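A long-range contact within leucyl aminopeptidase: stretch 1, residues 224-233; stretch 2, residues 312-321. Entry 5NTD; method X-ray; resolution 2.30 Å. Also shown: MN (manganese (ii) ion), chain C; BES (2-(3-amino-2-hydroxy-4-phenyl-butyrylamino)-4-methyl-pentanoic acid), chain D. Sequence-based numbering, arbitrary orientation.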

ATOM      1  N   THR G 224      -5.762  36.387   6.582  1.00 27.12           N
ATOM      2  CA  THR G 224      -6.014  37.228   5.396  1.00 27.18           C
ATOM      3  C   THR G 224      -7.459  37.103   4.895  1.00 27.19           C
ATOM      4  O   THR G 224      -8.048  38.072   4.410  1.00 26.40           O
ATOM      5  N   PHE G 225      -8.032  35.918   5.029  1.00 27.20           N
ATOM      6  CA  PHE G 225      -9.443  35.714   4.636  1.00 27.02           C
ATOM      7  C   PHE G 225     -10.316  36.622   5.533  1.00 28.88           C
ATOM      8  O   PHE G 225     -11.217  37.311   5.068  1.00 27.79           O
ATOM      9  N   THR G 226     -10.002  36.621   6.810  1.00 29.95           N
ATOM     10  CA  THR G 226     -10.727  37.463   7.755  1.00 31.97           C
ATOM     11  C   THR G 226     -10.592  38.961   7.384  1.00 32.98           C
ATOM     12  O   THR G 226     -11.574  39.702   7.408  1.00 33.06           O
ATOM     13  N   GLU G 227      -9.383  39.378   7.083  1.00 32.70           N
ATOM     14  CA  GLU G 227      -9.132  40.786   6.719  1.00 34.86           C
ATOM     15  C   GLU G 227      -9.891  41.163   5.468  1.00 33.97           C
ATOM     16  O   GLU G 227     -10.392  42.279   5.339  1.00 33.76           O
ATOM     17  N   ILE G 228      -9.953  40.238   4.534  1.00 30.98           N
ATOM     18  CA  ILE G 228     -10.704  40.469   3.289  1.00 29.58           C
ATOM     19  C   ILE G 228     -12.185  40.690   3.591  1.00 29.65           C
ATOM     20  O   ILE G 228     -12.808  41.607   3.060  1.00 28.34           O
ATOM     21  N   ALA G 229     -12.734  39.840   4.445  1.00 29.56           N
ATOM     22  CA  ALA G 229     -14.126  39.980   4.870  1.00 30.40           C
ATOM     23  C   ALA G 229     -14.365  41.344   5.562  1.00 31.15           C
ATOM     24  O   ALA G 229     -15.341  42.037   5.291  1.00 33.87           O
ATOM     25  N   GLN G 230     -13.452  41.712   6.443  1.00 30.43           N
ATOM     26  CA  GLN G 230     -13.510  43.017   7.135  1.00 29.50           C
ATOM     27  C   GLN G 230     -13.447  44.197   6.149  1.00 30.50           C
ATOM     28  O   GLN G 230     -14.204  45.149   6.268  1.00 32.38           O
ATOM     29  N   GLY G 231     -12.581  44.093   5.165  1.00 28.42           N
ATOM     30  CA  GLY G 231     -12.472  45.095   4.105  1.00 28.33           C
ATOM     31  C   GLY G 231     -13.789  45.307   3.368  1.00 29.42           C
ATOM     32  O   GLY G 231     -14.225  46.449   3.134  1.00 29.83           O
ATOM     33  N   TYR G 232     -14.421  44.207   2.987  1.00 29.42           N
ATOM     34  CA  TYR G 232     -15.728  44.281   2.310  1.00 28.57           C
ATOM     35  C   TYR G 232     -16.794  44.840   3.260  1.00 28.63           C
ATOM     36  O   TYR G 232     -17.660  45.607   2.853  1.00 28.68           O
ATOM     37  N   ALA G 233     -16.700  44.483   4.521  1.00 28.50           N
ATOM     38  CA  ALA G 233     -17.638  45.020   5.527  1.00 28.97           C
ATOM     39  C   ALA G 233     -17.546  46.542   5.641  1.00 30.08           C
ATOM     40  O   ALA G 233     -18.583  47.218   5.666  1.00 34.43           O
ATOM     41  N   ASP G 312      -9.797  23.788  -0.064  1.00 26.35           N
ATOM     42  CA  ASP G 312     -10.663  23.283   1.017  1.00 26.67           C
ATOM     43  C   ASP G 312     -11.426  24.402   1.730  1.00 26.38           C
ATOM     44  O   ASP G 312     -12.194  24.162   2.668  1.00 25.06           O
ATOM     45  N   MET G 313     -11.187  25.623   1.286  1.00 27.40           N
ATOM     46  CA  MET G 313     -11.984  26.797   1.731  1.00 28.13           C
ATOM     47  C   MET G 313     -13.032  27.210   0.674  1.00 28.04           C
ATOM     48  O   MET G 313     -13.644  28.258   0.754  1.00 28.01           O
ATOM     49  N   GLY G 314     -13.235  26.348  -0.311  1.00 26.80           N
ATOM     50  CA  GLY G 314     -14.145  26.631  -1.427  1.00 26.99           C
ATOM     51  C   GLY G 314     -15.585  26.875  -1.024  1.00 27.05           C
ATOM     52  O   GLY G 314     -16.283  27.651  -1.639  1.00 27.75           O
ATOM     53  N   GLY G 315     -16.014  26.213   0.030  1.00 27.88           N
ATOM     54  CA  GLY G 315     -17.367  26.420   0.592  1.00 27.63           C
ATOM     55  C   GLY G 315     -17.489  27.771   1.275  1.00 27.90           C
ATOM     56  O   GLY G 315     -18.506  28.450   1.168  1.00 27.74           O
ATOM     57  N   ALA G 316     -16.450  28.160   1.985  1.00 27.62           N
ATOM     58  CA  ALA G 316     -16.423  29.494   2.641  1.00 28.24           C
ATOM     59  C   ALA G 316     -16.410  30.618   1.596  1.00 29.11           C
ATOM     60  O   ALA G 316     -17.076  31.623   1.740  1.00 30.08           O
ATOM     61  N   ALA G 317     -15.623  30.426   0.568  1.00 28.24           N
ATOM     62  CA  ALA G 317     -15.563  31.382  -0.517  1.00 28.73           C
ATOM     63  C   ALA G 317     -16.918  31.491  -1.205  1.00 28.77           C
ATOM     64  O   ALA G 317     -17.356  32.589  -1.550  1.00 30.29           O
ATOM     65  N   ALA G 318     -17.562  30.357  -1.404  1.00 26.50           N
ATOM     66  CA  ALA G 318     -18.847  30.329  -2.071  1.00 26.13           C
ATOM     67  C   ALA G 318     -19.913  31.146  -1.297  1.00 27.14           C
ATOM     68  O   ALA G 318     -20.576  31.996  -1.855  1.00 26.45           O
ATOM     69  N   VAL G 319     -20.057  30.855  -0.012  1.00 26.91           N
ATOM     70  CA  VAL G 319     -21.028  31.569   0.811  1.00 28.28           C
ATOM     71  C   VAL G 319     -20.640  33.042   0.983  1.00 29.09           C
ATOM     72  O   VAL G 319     -21.489  33.924   0.978  1.00 29.57           O
ATOM     73  N   PHE G 320     -19.361  33.292   1.126  1.00 28.76           N
ATOM     74  CA  PHE G 320     -18.873  34.667   1.248  1.00 30.79           C
ATOM     75  C   PHE G 320     -19.278  35.487   0.038  1.00 30.82           C
ATOM     76  O   PHE G 320     -19.806  36.576   0.148  1.00 30.85           O
ATOM     77  N   CYS G 321     -19.001  34.959  -1.146  1.00 30.48           N
ATOM     78  CA  CYS G 321     -19.232  35.709  -2.383  1.00 28.41           C
ATOM     79  C   CYS G 321     -20.726  35.794  -2.719  1.00 28.59           C
ATOM     80  O   CYS G 321     -21.185  36.781  -3.283  1.00 29.95           O
TER

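Two helices run side by side here, residues 224-233 and 314-321, at least 88 residues apart in sequence where they touch. Their N-to-C directions differ by only 3°, so they are parallel. Their axes stay 12.3 Å apart at closest approach. That spacing is wide, and large side chains fill it. F225 and F320 bury the largest areas, 96 and 98 Å² of a total of 286 Å².

The aromatic contacts form the centre of the packing. F225 points toward the second stretch with chi1 t (-158°). F320 points back toward the first, also with chi1 t (179°). The two rings meet edge-to-face, the edge of F225 toward the face of F320. Their centroids are 6.0 Å apart and their planes lie at 80°. The closest atoms of this pair are F225 CE1 and F320 CD2, at 4.2 Å. F320 then presents its own edge to a third ring. Y232, with chi1 m (-85°), points toward the second stretch, and the edge of F320 is directed toward its face in an offset edge-to-face pair. The centroids are 5.8 Å apart and the planes lie at 74°. Here Y232 CD2 and F320 CZ are 3.7 Å apart.

F320 is also a knob in a hole. Its side chain sits among F225, I228, A229 and Y232, which span two turns of the first helix. I228 is m at chi1 and t at chi2. Its CA-to-CB bond points toward the second stretch, but the end of the side chain leads away. I228 CG2 still lies 4.1 Å from F320 CE2. A229 points sideways, and the ring lies close to both its CA and its CB. A229 CA is 3.8 Å from F320 CZ, and A229 CB is 3.9 Å from F320 CE1.

F225 makes the remaining apolar contacts, near the start of the second helix. F225 CE2 is 3.8 Å from A316 CB and 4.0 Å from M313 CE. A316 and M313 both point toward the first stretch. M313 occupies the N-cap position, and its side chain is p at all three chi angles. This curls the chain so that its terminal methyl reaches the ring. F225 CZ also approaches the backbone, 3.9 Å from A317 N. That nitrogen is already used within its own helix, donating to M313 O at 2.9 Å.

No hydrogen bond crosses between the stretches, so the packing is apolar and aromatic. T224 OG1 and Y232 OH are hydrogen-bonded elsewhere in the structure.

The bound groups lie beyond this packing, at D312, which does not touch the first stretch. D312 OD2 binds the manganese ion at 1.9 Å from MN. The bound group BES also binds the metal, with N2 at 2.0 Å and O2 at 1.9 Å from MN. D312 OD1 lies 2.6 Å from BES N2. D312 thus links this end of the second stretch to the metal site.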

ATOM      1  CB  THR G 224      -5.040  37.033   4.255  1.00 26.73           C
ATOM      2  OG1 THR G 224      -5.087  35.686   3.805  1.00 26.75           O
ATOM      3  CG2 THR G 224      -3.666  37.399   4.700  1.00 26.71           C
ATOM      4  CB  PHE G 225      -9.848  34.266   4.790  1.00 26.41           C
ATOM      5  CG  PHE G 225     -11.036  33.837   3.951  1.00 26.17           C
ATOM      6  CD1 PHE G 225     -11.994  34.718   3.491  1.00 25.69           C
ATOM      7  CD2 PHE G 225     -11.206  32.477   3.677  1.00 26.72           C
ATOM      8  CE1 PHE G 225     -13.072  34.273   2.752  1.00 26.33           C
ATOM      9  CE2 PHE G 225     -12.295  32.020   2.927  1.00 26.92           C
ATOM     10  CZ  PHE G 225     -13.237  32.918   2.478  1.00 26.57           C
ATOM     11  CB  THR G 226     -10.236  37.231   9.187  1.00 32.61           C
ATOM     12  OG1 THR G 226     -10.515  35.870   9.540  1.00 32.30           O
ATOM     13  CG2 THR G 226     -10.959  38.167  10.186  1.00 32.99           C
ATOM     14  CB  GLU G 227      -7.657  41.078   6.497  1.00 37.79           C
ATOM     15  CG  GLU G 227      -6.876  41.161   7.790  1.00 43.20           C
ATOM     16  CD  GLU G 227      -5.374  41.241   7.523  1.00 53.52           C
ATOM     17  OE1 GLU G 227      -4.977  42.090   6.684  1.00 62.11           O
ATOM     18  OE2 GLU G 227      -4.591  40.459   8.129  1.00 56.81           O
ATOM     19  CB  ILE G 228     -10.513  39.323   2.292  1.00 29.85           C
ATOM     20  CG1 ILE G 228      -9.088  39.393   1.728  1.00 30.03           C
ATOM     21  CG2 ILE G 228     -11.535  39.398   1.152  1.00 29.80           C
ATOM     22  CD1 ILE G 228      -8.607  38.091   1.124  1.00 31.11           C
ATOM     23  CB  ALA G 229     -14.524  38.858   5.798  1.00 29.97           C
ATOM     24  CB  GLN G 230     -12.386  43.137   8.153  1.00 28.66           C
ATOM     25  CG  GLN G 230     -12.663  42.280   9.368  1.00 29.20           C
ATOM     26  CD  GLN G 230     -11.453  42.038  10.241  1.00 30.89           C
ATOM     27  OE1 GLN G 230     -10.329  41.923   9.763  1.00 33.58           O
ATOM     28  NE2 GLN G 230     -11.677  41.958  11.536  1.00 31.93           N
ATOM     29  CB  TYR G 232     -16.135  42.941   1.739  1.00 27.63           C
ATOM     30  CG  TYR G 232     -15.533  42.716   0.378  1.00 27.50           C
ATOM     31  CD1 TYR G 232     -16.056  43.351  -0.744  1.00 26.89           C
ATOM     32  CD2 TYR G 232     -14.459  41.836   0.199  1.00 26.85           C
ATOM     33  CE1 TYR G 232     -15.499  43.137  -2.016  1.00 27.87           C
ATOM     34  CE2 TYR G 232     -13.900  41.629  -1.062  1.00 27.03           C
ATOM     35  CZ  TYR G 232     -14.409  42.286  -2.168  1.00 26.58           C
ATOM     36  OH  TYR G 232     -13.899  42.078  -3.422  1.00 26.50           O
ATOM     37  CB  ALA G 233     -17.406  44.391   6.878  1.00 28.24           C
ATOM     38  CB  ASP G 312      -9.881  22.424   2.033  1.00 26.92           C
ATOM     39  CG  ASP G 312     -10.694  21.301   2.583  1.00 27.55           C
ATOM     40  OD1 ASP G 312     -11.635  20.838   1.875  1.00 29.71           O
ATOM     41  OD2 ASP G 312     -10.447  20.765   3.728  1.00 30.90           O
ATOM     42  CB  MET G 313     -11.114  27.964   2.202  1.00 28.13           C
ATOM     43  CG  MET G 313      -9.885  28.264   1.379  1.00 28.66           C
ATOM     44  SD  MET G 313     -10.247  28.433  -0.359  1.00 31.84           S
ATOM     45  CE  MET G 313     -11.145  29.992  -0.310  1.00 32.33           C
ATOM     46  CB  ALA G 316     -15.239  29.631   3.573  1.00 27.33           C
ATOM     47  CB  ALA G 317     -14.498  31.014  -1.539  1.00 28.68           C
ATOM     48  CB  ALA G 318     -19.333  28.910  -2.265  1.00 26.29           C
ATOM     49  CB  VAL G 319     -21.282  30.929   2.182  1.00 28.39           C
ATOM     50  CG1 VAL G 319     -21.855  29.533   1.997  1.00 29.15           C
ATOM     51  CG2 VAL G 319     -20.051  30.899   3.064  1.00 28.96           C
ATOM     52  CB  PHE G 320     -17.361  34.713   1.409  1.00 32.05           C
ATOM     53  CG  PHE G 320     -16.805  36.099   1.507  1.00 34.49           C
ATOM     54  CD1 PHE G 320     -17.242  36.965   2.497  1.00 36.39           C
ATOM     55  CD2 PHE G 320     -15.826  36.550   0.616  1.00 35.83           C
ATOM     56  CE1 PHE G 320     -16.710  38.249   2.608  1.00 35.68           C
ATOM     57  CE2 PHE G 320     -15.298  37.830   0.716  1.00 35.45           C
ATOM     58  CZ  PHE G 320     -15.751  38.686   1.715  1.00 35.08           C
ATOM     59  CB  CYS G 321     -18.418  35.154  -3.517  1.00 28.43           C
ATOM     60  SG  CYS G 321     -16.625  35.375  -3.272  1.00 30.04           S
TER
HETATM   61 MN    MN C 603     -11.069  19.068   4.426  1.00 30.12          MN
HETATM   62  N2  BES D 604     -11.337  18.349   2.555  1.00 35.92           N
HETATM   63  C1  BES D 604     -11.449  16.894   2.465  1.00 39.43           C
HETATM   64  C6  BES D 604     -12.441  16.420   1.376  1.00 39.14           C
HETATM   65  C7  BES D 604     -11.946  16.359  -0.042  1.00 39.03           C
HETATM   66  C8  BES D 604     -11.958  17.488  -0.850  1.00 40.10           C
HETATM   67  C12 BES D 604     -11.518  15.158  -0.593  1.00 40.82           C
HETATM   68  C9  BES D 604     -11.510  17.429  -2.167  1.00 39.64           C
HETATM   69  C11 BES D 604     -11.061  15.096  -1.918  1.00 39.97           C
HETATM   70  C10 BES D 604     -11.049  16.231  -2.706  1.00 39.53           C
HETATM   71  C2  BES D 604     -11.860  16.404   3.870  1.00 41.88           C
HETATM   72  O2  BES D 604     -11.388  17.252   4.963  1.00 40.28           O
HETATM   73  C3  BES D 604     -11.259  15.044   4.074  1.00 44.86           C
HETATM   74  O3  BES D 604     -10.103  15.068   4.558  1.00 44.29           O
HETATM   75  N1  BES D 604     -12.080  14.031   3.754  1.00 43.62           N
HETATM   76  C4  BES D 604     -11.766  12.637   3.857  1.00 48.69           C
HETATM   77  C13 BES D 604     -12.184  12.061   5.205  1.00 48.50           C
HETATM   78  C14 BES D 604     -11.556  10.710   5.546  1.00 49.29           C
HETATM   79  C15 BES D 604     -10.059  10.556   5.308  1.00 48.09           C
HETATM   80  C16 BES D 604     -11.781  10.407   7.007  1.00 51.66           C
HETATM   81  C5  BES D 604     -12.476  11.852   2.808  1.00 49.18           C
HETATM   82  O1  BES D 604     -11.849  10.947   2.256  1.00 54.68           O
HETATM   83  O4  BES D 604     -13.651  12.109   2.531  1.00 49.61           O